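PDB 5YKR: probable aminotransferase from Pseudomonas aeruginosa, which belongs to the class-III aminotransferase family of pyridoxal-phosphate-dependent enzymes. Local coordinates for residues A[98-103]-A[332-337]; A[152-157]-A[219-224]; A[225-230]-A[256-261]. All blocks are in the same frame, centred on the assembly; numbering follows the deposited sequence.

Contact 1 of 3, residues A[98-103]-A[332-337]; sequences DAIARQ and NALQLA
Ala333, Leu334 and Ala337 meet Ala99, Ile100 and Gln103 in a nearly antiparallel helix pair, with segment axes 152° apart and 8.8 Å from each other at closest. The second helix opens with a capping box: Asn332 is the N-cap, and its OD1 accepts from Gln335 N at 2.9 Å, while Gln335 OE1 accepts from Asn332 N. The ND2 of the same Asn332 reaches Gly291 O of the second subunit. At Ala333 the helices touch through Gln103, whose CG, anti to the backbone N (chi1 -171°), lies 3.6 Å from Ala333 O. The bend at chi2 then brings CD round toward Ala333, with NE2 3.7 Å from its CB, although NE2 donates to Gly107 O and OE1 accepts from Arg106 NE. Leu334 follows. Its CD1 comes within 3.5 Å of Ile100 O and lies near Ile100 CG2, the two side chains roughly perpendicular. This buried flank lies at the dimer interface, where Ile100 packs on Ile100 and Leu334 on Ile292 of the second subunit. One turn further, Ala337 CB lies 3.7 Å from Gln103 CB, and Ala337 O lies 3.7 Å from Ala99 CB.

Contact 2 of 3, residues A[152-157]-A[219-224]; sequences MLSGRD and DVAAVL
Arg156 reaches Val220 by placing CG anti to its own carbonyl carbon (chi1 -65°) and then bending at chi3 (-138°), whereas Ser154 holds OG between its backbone N and carbonyl carbon, facing Ala221. The arginine makes the one hydrogen bond across the contact: NH1 donates to Val220 O at 2.8 Å with an N-H...O angle of 165°. That oxygen sits at the edge of the guanidinium, almost in its plane, and CD of Arg156 approaches it too, at 3.3 Å. NH1 also donates to Asp253 O, so one nitrogen joins two backbone carbonyls. Over one face of the guanidinium, toward its rim, stands Ser154 CB. The serine forms an ST turn, its OG accepting from Arg156 N at 3.0 Å, and the same OG is hydrogen-bonded to Cys150 O. Ala221 CB fits against this turn, 3.4 Å from Ser154 OG and 3.6 Å from Arg156 O. At the root of the arginine side chain, CB lies 3.6 Å from Asp219 O; the carboxylate of Asp219 forms salt bridges with Arg201 and Lys158. In the fold, the contact brings the turn after helix 139-154, opened by Gly155 with its positive phi, against the start of strand 220-225, which lies between strands 158-162 and 255-259 of the central sheet.

Contact 3 of 3, residues A[225-230]-A[256-261]; sequences TEPFMT and LIIDET
Two backbone hydrogen bonds clasp Thr225 between Ile257 and Asp259: Thr225 N donates to Ile257 O at 3.0 Å, and Asp259 N donates to Thr225 O at 2.9 Å. This is the pattern of a parallel bridge, with Thr225 opposite Ile258. The next link is a water that donates to both Glu226 OE2 (2.6 Å) and Asp259 O (2.8 Å). The glutamate is held from its own side as well, since Thr230 OG1 reaches the syn lone pair of OE2 at 2.6 Å and Thr230 N meets OE1 from above the carboxylate plane. Asp259 has CG anti to its backbone N (chi1 -177°), which carries the carboxylate carbon away from that nitrogen and its bond to Thr225. Its OD1 accepts from Thr261 N, an Asx turn, and also from Thr261 OG1, while OD2 is hydrogen-bonded to His167 and Asn143. Around this polar centre the carbons close in. Thr225 and Ile258 run alongside each other on one face of the sheet, with CG2 of the threonine 3.9 Å from CD1 of the isoleucine. The ring of Pro227 crosses Ile258 obliquely, and its CD lies 3.8 Å from Ile258 CG2 and 3.4 Å from Asp259 O. CD of Glu260 meets Pro227 CG, the two side chains at about a right angle, and the glutamate's carboxylate is bound by Thr263, Tyr271 and Ser272. The strand-end aspartate is the telling feature: Asp259 OD2 lies close to the pyridine N1 of the modified Lys286, the place an aspartate takes in fold type I pyridoxal-phosphate enzymes.

In the fold
Contacts 2 and 3 meet on the central sheet, where strands 220-225 and 255-259 are neighbours: contact 2 lies at the start of the first, contact 3 at the ends of both, on the cofactor side. Their centres are 18 Å apart and they touch directly: Val223 O lies 2.8 Å from Ile257 N, a probable hydrogen bond, and Leu224 packs on Ile257. Contact 3 reaches the active site, through Asp259 beside the pyridoxal group of the modified Lys286. Contact 1 stands apart, its centre 28 Å from contact 3's and 36 Å from contact 2's, although its segments enclose both in sequence. Contacts 1 and 2 each touch the second subunit, whereas no other chain of the assembly touches contact 3.

Contact 1 of 3, residues A[98-103]-A[332-337]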
ATOM      1  N   ASP A  98       9.675 -10.092 -17.734  1.00 11.27           N
ATOM      2  CA  ASP A  98       9.795  -9.435 -19.023  1.00 11.80           C
ATOM      3  C   ASP A  98       8.800  -8.287 -19.173  1.00 10.84           C
ATOM      4  O   ASP A  98       9.143  -7.211 -19.691  1.00 11.58           O
ATOM      5  CB  ASP A  98       9.627 -10.411 -20.198  1.00 12.33           C
ATOM      6  CG  ASP A  98      10.863 -11.315 -20.418  1.00 15.84           C
ATOM      7  OD1 ASP A  98      11.957 -11.132 -19.787  1.00 18.26           O
ATOM      8  OD2 ASP A  98      10.690 -12.238 -21.237  1.00 19.84           O
ATOM      9  N   ALA A  99       7.555  -8.521 -18.716  1.00  9.63           N
ATOM     10  CA  ALA A  99       6.525  -7.489 -18.799  1.00  9.80           C
ATOM     11  C   ALA A  99       6.902  -6.281 -17.918  1.00 10.02           C
ATOM     12  O   ALA A  99       6.694  -5.113 -18.314  1.00 10.91           O
ATOM     13  CB  ALA A  99       5.186  -8.025 -18.386  1.00 10.38           C
ATOM     14  N   ILE A 100       7.425  -6.535 -16.720  1.00 10.09           N
ATOM     15  CA  ILE A 100       7.863  -5.503 -15.789  1.00 10.27           C
ATOM     16  C   ILE A 100       9.007  -4.705 -16.425  1.00  9.70           C
ATOM     17  O   ILE A 100       8.995  -3.473 -16.431  1.00 10.82           O
ATOM     18  CB  ILE A 100       8.233  -6.093 -14.428  1.00 10.29           C
ATOM     19  CG1 ILE A 100       6.973  -6.529 -13.694  1.00 10.74           C
ATOM     20  CG2 ILE A 100       9.035  -5.097 -13.584  1.00 11.77           C
ATOM     21  CD1 ILE A 100       7.247  -7.364 -12.463  1.00 11.55           C
ATOM     22  N   ALA A 101      10.001  -5.380 -16.959  1.00 10.13           N
ATOM     23  CA  ALA A 101      11.140  -4.693 -17.569  1.00 10.48           C
ATOM     24  C   ALA A 101      10.676  -3.806 -18.733  1.00 11.11           C
ATOM     25  O   ALA A 101      11.077  -2.627 -18.847  1.00 12.88           O
ATOM     26  CB  ALA A 101      12.160  -5.717 -18.051  1.00 11.56           C
ATOM     27  N   ARG A 102       9.851  -4.371 -19.603  1.00 11.07           N
ATOM     28  CA  ARG A 102       9.375  -3.639 -20.793  1.00 12.84           C
ATOM     29  C   ARG A 102       8.580  -2.397 -20.391  1.00 11.55           C
ATOM     30  O   ARG A 102       8.778  -1.282 -20.943  1.00 13.05           O
ATOM     31  CB  ARG A 102       8.513  -4.531 -21.676  1.00 16.13           C
ATOM     32  CG  ARG A 102       7.829  -3.869 -22.857  1.00 22.54           C
ATOM     33  CD  ARG A 102       7.164  -4.895 -23.758  1.00 31.29           C
ATOM     34  NE  ARG A 102       6.265  -5.792 -23.076  1.00 40.57           N
ATOM     35  CZ  ARG A 102       6.437  -7.123 -22.877  1.00 42.02           C
ATOM     36  NH1 ARG A 102       7.527  -7.872 -23.251  1.00 37.97           N
ATOM     37  NH2 ARG A 102       5.468  -7.727 -22.264  1.00 33.18           N
ATOM     38  N   GLN A 103       7.668  -2.563 -19.432  1.00 11.30           N
ATOM     39  CA  GLN A 103       6.838  -1.430 -19.064  1.00 10.74           C
ATOM     40  C   GLN A 103       7.638  -0.384 -18.312  1.00 10.06           C
ATOM     41  O   GLN A 103       7.397   0.814 -18.476  1.00 11.04           O
ATOM     42  CB  GLN A 103       5.592  -1.855 -18.315  1.00 10.62           C
ATOM     43  CG  GLN A 103       4.578  -0.733 -18.099  1.00 10.33           C
ATOM     44  CD  GLN A 103       4.057  -0.172 -19.428  1.00  9.75           C
ATOM     45  OE1 GLN A 103       3.783  -0.917 -20.360  1.00 12.90           O
ATOM     46  NE2 GLN A 103       3.962   1.135 -19.520  1.00 11.07           N
ATOM     47  N   ASN A 332      -1.311   1.537 -11.410  1.00  7.96           N
ATOM     48  CA  ASN A 332      -0.344   2.105 -12.327  1.00  7.99           C
ATOM     49  C   ASN A 332       0.036   1.186 -13.493  1.00  7.50           C
ATOM     50  O   ASN A 332      -0.243  -0.007 -13.486  1.00  7.96           O
ATOM     51  CB  ASN A 332       0.849   2.725 -11.598  1.00  7.92           C
ATOM     52  CG  ASN A 332       1.884   1.801 -11.096  1.00  8.74           C
ATOM     53  OD1 ASN A 332       2.004   0.641 -11.475  1.00  9.30           O
ATOM     54  ND2 ASN A 332       2.724   2.386 -10.213  1.00 11.76           N
ATOM     55  N   ALA A 333       0.702   1.774 -14.484  1.00  7.66           N
ATOM     56  CA  ALA A 333       1.018   1.025 -15.691  1.00  8.39           C
ATOM     57  C   ALA A 333       1.876  -0.218 -15.407  1.00  7.86           C
ATOM     58  O   ALA A 333       1.686  -1.274 -16.009  1.00  8.76           O
ATOM     59  CB  ALA A 333       1.739   1.956 -16.666  1.00  9.28           C
ATOM     60  N   LEU A 334       2.807  -0.074 -14.478  1.00  8.33           N
ATOM     61  CA  LEU A 334       3.701  -1.205 -14.166  1.00  9.59           C
ATOM     62  C   LEU A 334       2.925  -2.348 -13.524  1.00  8.77           C
ATOM     63  O   LEU A 334       3.092  -3.522 -13.900  1.00  9.01           O
ATOM     64  CB  LEU A 334       4.823  -0.703 -13.242  1.00 11.24           C
ATOM     65  CG  LEU A 334       5.987  -1.645 -13.100  1.00 12.32           C
ATOM     66  CD1 LEU A 334       6.710  -1.748 -14.422  1.00 14.10           C
ATOM     67  CD2 LEU A 334       6.940  -1.207 -12.036  1.00 13.16           C
ATOM     68  N   GLN A 335       2.037  -2.041 -12.570  1.00  7.58           N
ATOM     69  CA  GLN A 335       1.187  -3.069 -11.973  1.00  7.44           C
ATOM     70  C   GLN A 335       0.348  -3.777 -13.014  1.00  7.36           C
ATOM     71  O   GLN A 335       0.247  -5.003 -13.029  1.00  8.22           O
ATOM     72  CB  GLN A 335       0.212  -2.470 -10.959  1.00  7.85           C
ATOM     73  CG  GLN A 335       0.824  -1.974  -9.638  1.00  7.67           C
ATOM     74  CD  GLN A 335      -0.313  -1.387  -8.771  1.00  7.69           C
ATOM     75  OE1 GLN A 335      -1.165  -0.637  -9.296  1.00 10.21           O
ATOM     76  NE2 GLN A 335      -0.390  -1.762  -7.513  1.00  9.48           N
ATOM     77  N   LEU A 336      -0.274  -2.994 -13.905  1.00  7.38           N
ATOM     78  CA  LEU A 336      -1.172  -3.581 -14.881  1.00  7.76           C
ATOM     79  C   LEU A 336      -0.422  -4.493 -15.883  1.00  8.33           C
ATOM     80  O   LEU A 336      -0.940  -5.539 -16.300  1.00  8.43           O
ATOM     81  CB  LEU A 336      -1.968  -2.490 -15.610  1.00  8.27           C
ATOM     82  CG  LEU A 336      -3.311  -2.114 -14.956  1.00  7.99           C
ATOM     83  CD1 LEU A 336      -4.309  -3.266 -15.049  1.00  9.93           C
ATOM     84  CD2 LEU A 336      -3.198  -1.682 -13.508  1.00  8.41           C
ATOM     85  N   ALA A 337       0.791  -4.094 -16.274  1.00  8.13           N
ATOM     86  CA  ALA A 337       1.596  -4.943 -17.153  1.00  8.38           C
ATOM     87  C   ALA A 337       1.907  -6.298 -16.481  1.00  7.85           C
ATOM     88  O   ALA A 337       1.830  -7.358 -17.102  1.00  8.61           O
ATOM     89  CB  ALA A 337       2.866  -4.247 -17.536  1.00  8.78           C
TER

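Contact 2 of 3, residues A[152-157]-A[219-224]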
ATOM      1  N   MET A 152     -20.507   3.567   3.288  1.00  9.89           N
ATOM      2  CA  MET A 152     -21.144   4.630   2.511  1.00  9.91           C
ATOM      3  C   MET A 152     -22.464   4.183   1.899  1.00 10.58           C
ATOM      4  O   MET A 152     -23.468   4.909   2.045  1.00 11.82           O
ATOM      5  CB  MET A 152     -20.235   5.132   1.391  1.00 11.05           C
ATOM      6  CG  MET A 152     -19.023   5.929   1.888  1.00 10.89           C
ATOM      7  SD  MET A 152     -17.778   6.153   0.611  1.00 11.30           S
ATOM      8  CE  MET A 152     -18.692   6.972  -0.670  1.00 13.76           C
ATOM      9  N   LEU A 153     -22.484   2.993   1.285  1.00 10.84           N
ATOM     10  CA  LEU A 153     -23.691   2.557   0.575  1.00 12.17           C
ATOM     11  C   LEU A 153     -24.780   2.121   1.512  1.00 12.85           C
ATOM     12  O   LEU A 153     -25.976   2.258   1.191  1.00 14.99           O
ATOM     13  CB  LEU A 153     -23.345   1.522  -0.462  1.00 12.49           C
ATOM     14  CG  LEU A 153     -23.043   0.092  -0.007  1.00 11.51           C
ATOM     15  CD1 LEU A 153     -24.334  -0.722   0.108  1.00 13.09           C
ATOM     16  CD2 LEU A 153     -22.108  -0.612  -0.960  1.00 12.80           C
ATOM     17  N   SER A 154     -24.405   1.621   2.703  1.00 11.16           N
ATOM     18  CA  SER A 154     -25.404   1.019   3.597  1.00 11.95           C
ATOM     19  C   SER A 154     -25.881   1.992   4.660  1.00 12.48           C
ATOM     20  O   SER A 154     -26.962   1.823   5.206  1.00 15.53           O
ATOM     21  CB  SER A 154     -24.809  -0.199   4.287  1.00 11.22           C
ATOM     22  OG  SER A 154     -23.806   0.152   5.255  1.00 11.70           O
ATOM     23  N   GLY A 155     -25.065   2.986   4.995  1.00 11.98           N
ATOM     24  CA  GLY A 155     -25.362   3.832   6.152  1.00 15.21           C
ATOM     25  C   GLY A 155     -25.188   3.168   7.483  1.00 14.55           C
ATOM     26  O   GLY A 155     -25.601   3.759   8.511  1.00 17.37           O
ATOM     27  N   ARG A 156     -24.559   1.977   7.493  1.00 13.00           N
ATOM     28  CA  ARG A 156     -24.309   1.216   8.707  1.00 14.64           C
ATOM     29  C   ARG A 156     -22.796   1.241   9.006  1.00 13.46           C
ATOM     30  O   ARG A 156     -21.984   1.311   8.085  1.00 14.32           O
ATOM     31  CB  ARG A 156     -24.744  -0.209   8.487  1.00 15.68           C
ATOM     32  CG  ARG A 156     -26.258  -0.330   8.273  1.00 16.88           C
ATOM     33  CD  ARG A 156     -26.541  -1.769   7.871  1.00 18.82           C
ATOM     34  NE  ARG A 156     -27.488  -1.848   6.826  1.00 23.57           N
ATOM     35  CZ  ARG A 156     -27.629  -2.881   5.993  1.00 26.60           C
ATOM     36  NH1 ARG A 156     -26.851  -3.959   6.052  1.00 27.57           N
ATOM     37  NH2 ARG A 156     -28.554  -2.812   5.048  1.00 32.89           N
ATOM     38  N   ASP A 157     -22.433   1.163  10.300  1.00 12.96           N
ATOM     39  CA  ASP A 157     -21.036   1.340  10.702  1.00 14.76           C
ATOM     40  C   ASP A 157     -20.239   0.105  11.086  1.00 15.36           C
ATOM     41  O   ASP A 157     -19.045   0.188  11.149  1.00 16.38           O
ATOM     42  CB  ASP A 157     -20.949   2.303  11.909  1.00 17.92           C
ATOM     43  CG  ASP A 157     -21.148   3.765  11.523  1.00 21.91           C
ATOM     44  OD1 ASP A 157     -20.921   4.164  10.355  1.00 22.86           O
ATOM     45  OD2 ASP A 157     -21.577   4.501  12.425  1.00 28.89           O
ATOM     46  N   ASP A 219     -27.053  -3.114  12.045  1.00 14.11           N
ATOM     47  CA  ASP A 219     -25.994  -2.115  11.973  1.00 14.02           C
ATOM     48  C   ASP A 219     -24.725  -2.633  11.299  1.00 14.12           C
ATOM     49  O   ASP A 219     -23.666  -1.979  11.422  1.00 15.49           O
ATOM     50  CB  ASP A 219     -25.616  -1.554  13.356  1.00 13.35           C
ATOM     51  CG  ASP A 219     -25.171  -2.601  14.338  1.00 11.69           C
ATOM     52  OD1 ASP A 219     -25.020  -3.784  14.006  1.00 12.84           O
ATOM     53  OD2 ASP A 219     -24.971  -2.206  15.509  1.00 15.07           O
ATOM     54  N   VAL A 220     -24.835  -3.746  10.561  1.00 14.08           N
ATOM     55  CA  VAL A 220     -23.662  -4.375   9.933  1.00 13.19           C
ATOM     56  C   VAL A 220     -23.646  -4.007   8.429  1.00 14.11           C
ATOM     57  O   VAL A 220     -24.548  -4.350   7.679  1.00 17.06           O
ATOM     58  CB  VAL A 220     -23.667  -5.881  10.117  1.00 13.14           C
ATOM     59  CG1 VAL A 220     -22.482  -6.490   9.376  1.00 12.46           C
ATOM     60  CG2 VAL A 220     -23.588  -6.214  11.625  1.00 13.44           C
ATOM     61  N   ALA A 221     -22.593  -3.321   8.018  1.00 11.32           N
ATOM     62  CA  ALA A 221     -22.385  -2.957   6.629  1.00 12.50           C
ATOM     63  C   ALA A 221     -21.890  -4.154   5.801  1.00 11.48           C
ATOM     64  O   ALA A 221     -22.245  -4.286   4.601  1.00 14.84           O
ATOM     65  CB  ALA A 221     -21.397  -1.829   6.532  1.00 12.25           C
ATOM     66  N   ALA A 222     -21.047  -4.983   6.380  1.00 10.34           N
ATOM     67  CA  ALA A 222     -20.401  -6.072   5.640  1.00 10.85           C
ATOM     68  C   ALA A 222     -19.940  -7.188   6.581  1.00 10.41           C
ATOM     69  O   ALA A 222     -19.612  -6.912   7.745  1.00 10.84           O
ATOM     70  CB  ALA A 222     -19.222  -5.550   4.853  1.00 12.17           C
ATOM     71  N   VAL A 223     -19.824  -8.384   5.989  1.00 10.15           N
ATOM     72  CA  VAL A 223     -19.080  -9.486   6.557  1.00 10.50           C
ATOM     73  C   VAL A 223     -17.810  -9.609   5.720  1.00  9.83           C
ATOM     74  O   VAL A 223     -17.898  -9.755   4.493  1.00 10.89           O
ATOM     75  CB  VAL A 223     -19.855 -10.827   6.519  1.00 10.87           C
ATOM     76  CG1 VAL A 223     -18.976 -11.969   6.967  1.00 11.94           C
ATOM     77  CG2 VAL A 223     -21.115 -10.750   7.369  1.00 11.67           C
ATOM     78  N   LEU A 224     -16.660  -9.596   6.364  1.00  9.17           N
ATOM     79  CA  LEU A 224     -15.351  -9.754   5.711  1.00  9.07           C
ATOM     80  C   LEU A 224     -14.778 -11.102   6.152  1.00  9.43           C
ATOM     81  O   LEU A 224     -14.643 -11.350   7.388  1.00  9.73           O
ATOM     82  CB  LEU A 224     -14.370  -8.637   6.111  1.00 10.10           C
ATOM     83  CG  LEU A 224     -12.916  -8.740   5.654  1.00  9.92           C
ATOM     84  CD1 LEU A 224     -12.803  -8.841   4.126  1.00 10.67           C
ATOM     85  CD2 LEU A 224     -12.139  -7.569   6.138  1.00 10.87           C
TER

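Contact 3 of 3, residues A[225-230]-A[256-261]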
ATOM      1  N   THR A 225     -14.431 -11.970   5.200  1.00  9.52           N
ATOM      2  CA  THR A 225     -13.916 -13.296   5.563  1.00  9.60           C
ATOM      3  C   THR A 225     -13.095 -13.920   4.441  1.00  9.62           C
ATOM      4  O   THR A 225     -13.403 -13.723   3.254  1.00  9.73           O
ATOM      5  CB  THR A 225     -15.048 -14.255   5.953  1.00 11.07           C
ATOM      6  OG1 THR A 225     -14.515 -15.478   6.515  1.00 11.63           O
ATOM      7  CG2 THR A 225     -15.998 -14.564   4.792  1.00 11.83           C
ATOM      8  N   GLU A 226     -12.103 -14.725   4.808  1.00  9.21           N
ATOM      9  CA  GLU A 226     -11.589 -15.731   3.880  1.00  9.27           C
ATOM     10  C   GLU A 226     -12.678 -16.791   3.711  1.00  9.98           C
ATOM     11  O   GLU A 226     -13.456 -17.056   4.635  1.00 11.22           O
ATOM     12  CB  GLU A 226     -10.331 -16.387   4.401  1.00 10.88           C
ATOM     13  CG  GLU A 226      -9.128 -15.464   4.527  1.00  9.69           C
ATOM     14  CD  GLU A 226      -7.919 -16.292   4.903  1.00  9.93           C
ATOM     15  OE1 GLU A 226      -7.728 -16.559   6.144  1.00 10.50           O
ATOM     16  OE2 GLU A 226      -7.177 -16.731   3.996  1.00 11.18           O
ATOM     17  N   PRO A 227     -12.720 -17.462   2.556  1.00 10.73           N
ATOM     18  CA  PRO A 227     -13.684 -18.570   2.415  1.00 11.35           C
ATOM     19  C   PRO A 227     -13.281 -19.855   3.132  1.00 10.85           C
ATOM     20  O   PRO A 227     -14.093 -20.770   3.298  1.00 13.00           O
ATOM     21  CB  PRO A 227     -13.757 -18.746   0.892  1.00 11.10           C
ATOM     22  CG  PRO A 227     -12.395 -18.353   0.405  1.00 11.62           C
ATOM     23  CD  PRO A 227     -11.919 -17.260   1.321  1.00 10.91           C
ATOM     24  N   PHE A 228     -12.012 -19.896   3.530  1.00 11.00           N
ATOM     25  CA  PHE A 228     -11.384 -21.032   4.211  1.00 11.01           C
ATOM     26  C   PHE A 228     -10.271 -20.343   4.986  1.00 11.15           C
ATOM     27  O   PHE A 228      -9.473 -19.630   4.365  1.00 10.84           O
ATOM     28  CB  PHE A 228     -10.922 -21.991   3.099  1.00 12.74           C
ATOM     29  CG  PHE A 228     -10.369 -23.307   3.550  1.00 14.22           C
ATOM     30  CD1 PHE A 228      -9.209 -23.416   4.281  1.00 19.46           C
ATOM     31  CD2 PHE A 228     -10.980 -24.469   3.093  1.00 14.02           C
ATOM     32  CE1 PHE A 228      -8.722 -24.662   4.641  1.00 22.32           C
ATOM     33  CE2 PHE A 228     -10.525 -25.714   3.449  1.00 15.36           C
ATOM     34  CZ  PHE A 228      -9.385 -25.798   4.213  1.00 20.23           C
ATOM     35  N   MET A 229     -10.297 -20.396   6.328  1.00 12.24           N
ATOM     36  CA  MET A 229      -9.340 -19.569   7.065  1.00 11.72           C
ATOM     37  C   MET A 229      -7.936 -20.150   6.911  1.00 12.43           C
ATOM     38  O   MET A 229      -7.757 -21.376   6.956  1.00 11.97           O
ATOM     39  CB  MET A 229      -9.715 -19.428   8.543  1.00 11.55           C
ATOM     40  CG  MET A 229     -11.124 -18.959   8.747  1.00 12.10           C
ATOM     41  SD  MET A 229     -11.587 -18.708  10.497  1.00 12.67           S
ATOM     42  CE  MET A 229     -10.570 -17.296  10.960  1.00 13.08           C
ATOM     43  N   THR A 230      -6.946 -19.292   6.757  1.00 11.23           N
ATOM     44  CA  THR A 230      -5.563 -19.717   6.528  1.00 11.39           C
ATOM     45  C   THR A 230      -4.550 -19.059   7.414  1.00 11.53           C
ATOM     46  O   THR A 230      -3.364 -19.344   7.305  1.00 13.45           O
ATOM     47  CB  THR A 230      -5.125 -19.468   5.070  1.00 11.08           C
ATOM     48  OG1 THR A 230      -5.068 -18.062   4.823  1.00 11.29           O
ATOM     49  CG2 THR A 230      -6.076 -20.162   4.086  1.00 12.78           C
ATOM     50  N   LEU A 256     -21.239  -9.338   1.429  1.00 10.47           N
ATOM     51  CA  LEU A 256     -20.374 -10.471   1.707  1.00 10.58           C
ATOM     52  C   LEU A 256     -19.064 -10.248   0.927  1.00  9.39           C
ATOM     53  O   LEU A 256     -19.062 -10.274  -0.329  1.00 10.15           O
ATOM     54  CB  LEU A 256     -21.027 -11.788   1.256  1.00 11.90           C
ATOM     55  CG  LEU A 256     -20.197 -13.042   1.436  1.00 12.10           C
ATOM     56  CD1 LEU A 256     -19.766 -13.221   2.864  1.00 12.76           C
ATOM     57  CD2 LEU A 256     -20.976 -14.252   0.886  1.00 13.71           C
ATOM     58  N   ILE A 257     -17.983 -10.018   1.675  1.00  9.12           N
ATOM     59  CA  ILE A 257     -16.666  -9.770   1.088  1.00  9.08           C
ATOM     60  C   ILE A 257     -15.815 -11.011   1.302  1.00  9.35           C
ATOM     61  O   ILE A 257     -15.544 -11.403   2.455  1.00  9.91           O
ATOM     62  CB  ILE A 257     -15.947  -8.577   1.757  1.00  9.61           C
ATOM     63  CG1 ILE A 257     -16.842  -7.333   1.828  1.00  9.24           C
ATOM     64  CG2 ILE A 257     -14.611  -8.315   1.034  1.00  9.50           C
ATOM     65  CD1 ILE A 257     -16.317  -6.319   2.810  1.00  9.74           C
ATOM     66  N   ILE A 258     -15.365 -11.599   0.177  1.00  9.27           N
ATOM     67  CA  ILE A 258     -14.573 -12.830   0.205  1.00  9.10           C
ATOM     68  C   ILE A 258     -13.134 -12.459  -0.170  1.00  8.62           C
ATOM     69  O   ILE A 258     -12.857 -11.965  -1.264  1.00  9.41           O
ATOM     70  CB  ILE A 258     -15.145 -13.893  -0.738  1.00 10.21           C
ATOM     71  CG1 ILE A 258     -16.593 -14.253  -0.326  1.00 13.68           C
ATOM     72  CG2 ILE A 258     -14.253 -15.100  -0.771  1.00 12.83           C
ATOM     73  CD1 ILE A 258     -16.737 -14.872   1.003  1.00 16.82           C
ATOM     74  N   ASP A 259     -12.227 -12.665   0.784  1.00  8.23           N
ATOM     75  CA  ASP A 259     -10.805 -12.344   0.677  1.00  8.38           C
ATOM     76  C   ASP A 259     -10.031 -13.618   0.335  1.00  8.95           C
ATOM     77  O   ASP A 259      -9.880 -14.518   1.162  1.00  9.36           O
ATOM     78  CB  ASP A 259     -10.301 -11.748   2.006  1.00  8.96           C
ATOM     79  CG  ASP A 259      -8.857 -11.321   1.970  1.00  9.16           C
ATOM     80  OD1 ASP A 259      -8.126 -11.585   0.993  1.00  9.78           O
ATOM     81  OD2 ASP A 259      -8.436 -10.705   3.029  1.00  9.79           O
ATOM     82  N   GLU A 260      -9.532 -13.658  -0.918  1.00  9.48           N
ATOM     83  CA  GLU A 260      -8.894 -14.824  -1.505  1.00  8.71           C
ATOM     84  C   GLU A 260      -7.391 -14.675  -1.611  1.00  8.75           C
ATOM     85  O   GLU A 260      -6.710 -15.405  -2.347  1.00  9.87           O
ATOM     86  CB  GLU A 260      -9.488 -15.144  -2.876  1.00  9.38           C
ATOM     87  CG  GLU A 260     -10.956 -15.574  -2.728  1.00 10.68           C
ATOM     88  CD  GLU A 260     -11.205 -17.000  -3.228  1.00 10.65           C
ATOM     89  OE1 GLU A 260     -10.307 -17.889  -3.107  1.00 12.06           O
ATOM     90  OE2 GLU A 260     -12.344 -17.274  -3.702  1.00 12.43           O
ATOM     91  N   THR A 261      -6.847 -13.729  -0.843  1.00  8.12           N
ATOM     92  CA  THR A 261      -5.395 -13.465  -0.923  1.00  8.96           C
ATOM     93  C   THR A 261      -4.523 -14.729  -0.731  1.00  9.72           C
ATOM     94  O   THR A 261      -3.446 -14.840  -1.313  1.00 10.44           O
ATOM     95  CB  THR A 261      -5.049 -12.303   0.010  1.00  8.83           C
ATOM     96  OG1 THR A 261      -5.736 -11.123  -0.435  1.00  9.48           O
ATOM     97  CG2 THR A 261      -3.568 -12.023   0.053  1.00  9.22           C
TER
HETATM   98  O   HOH W   1      -7.508 -16.007   1.488  1.00  9.77           O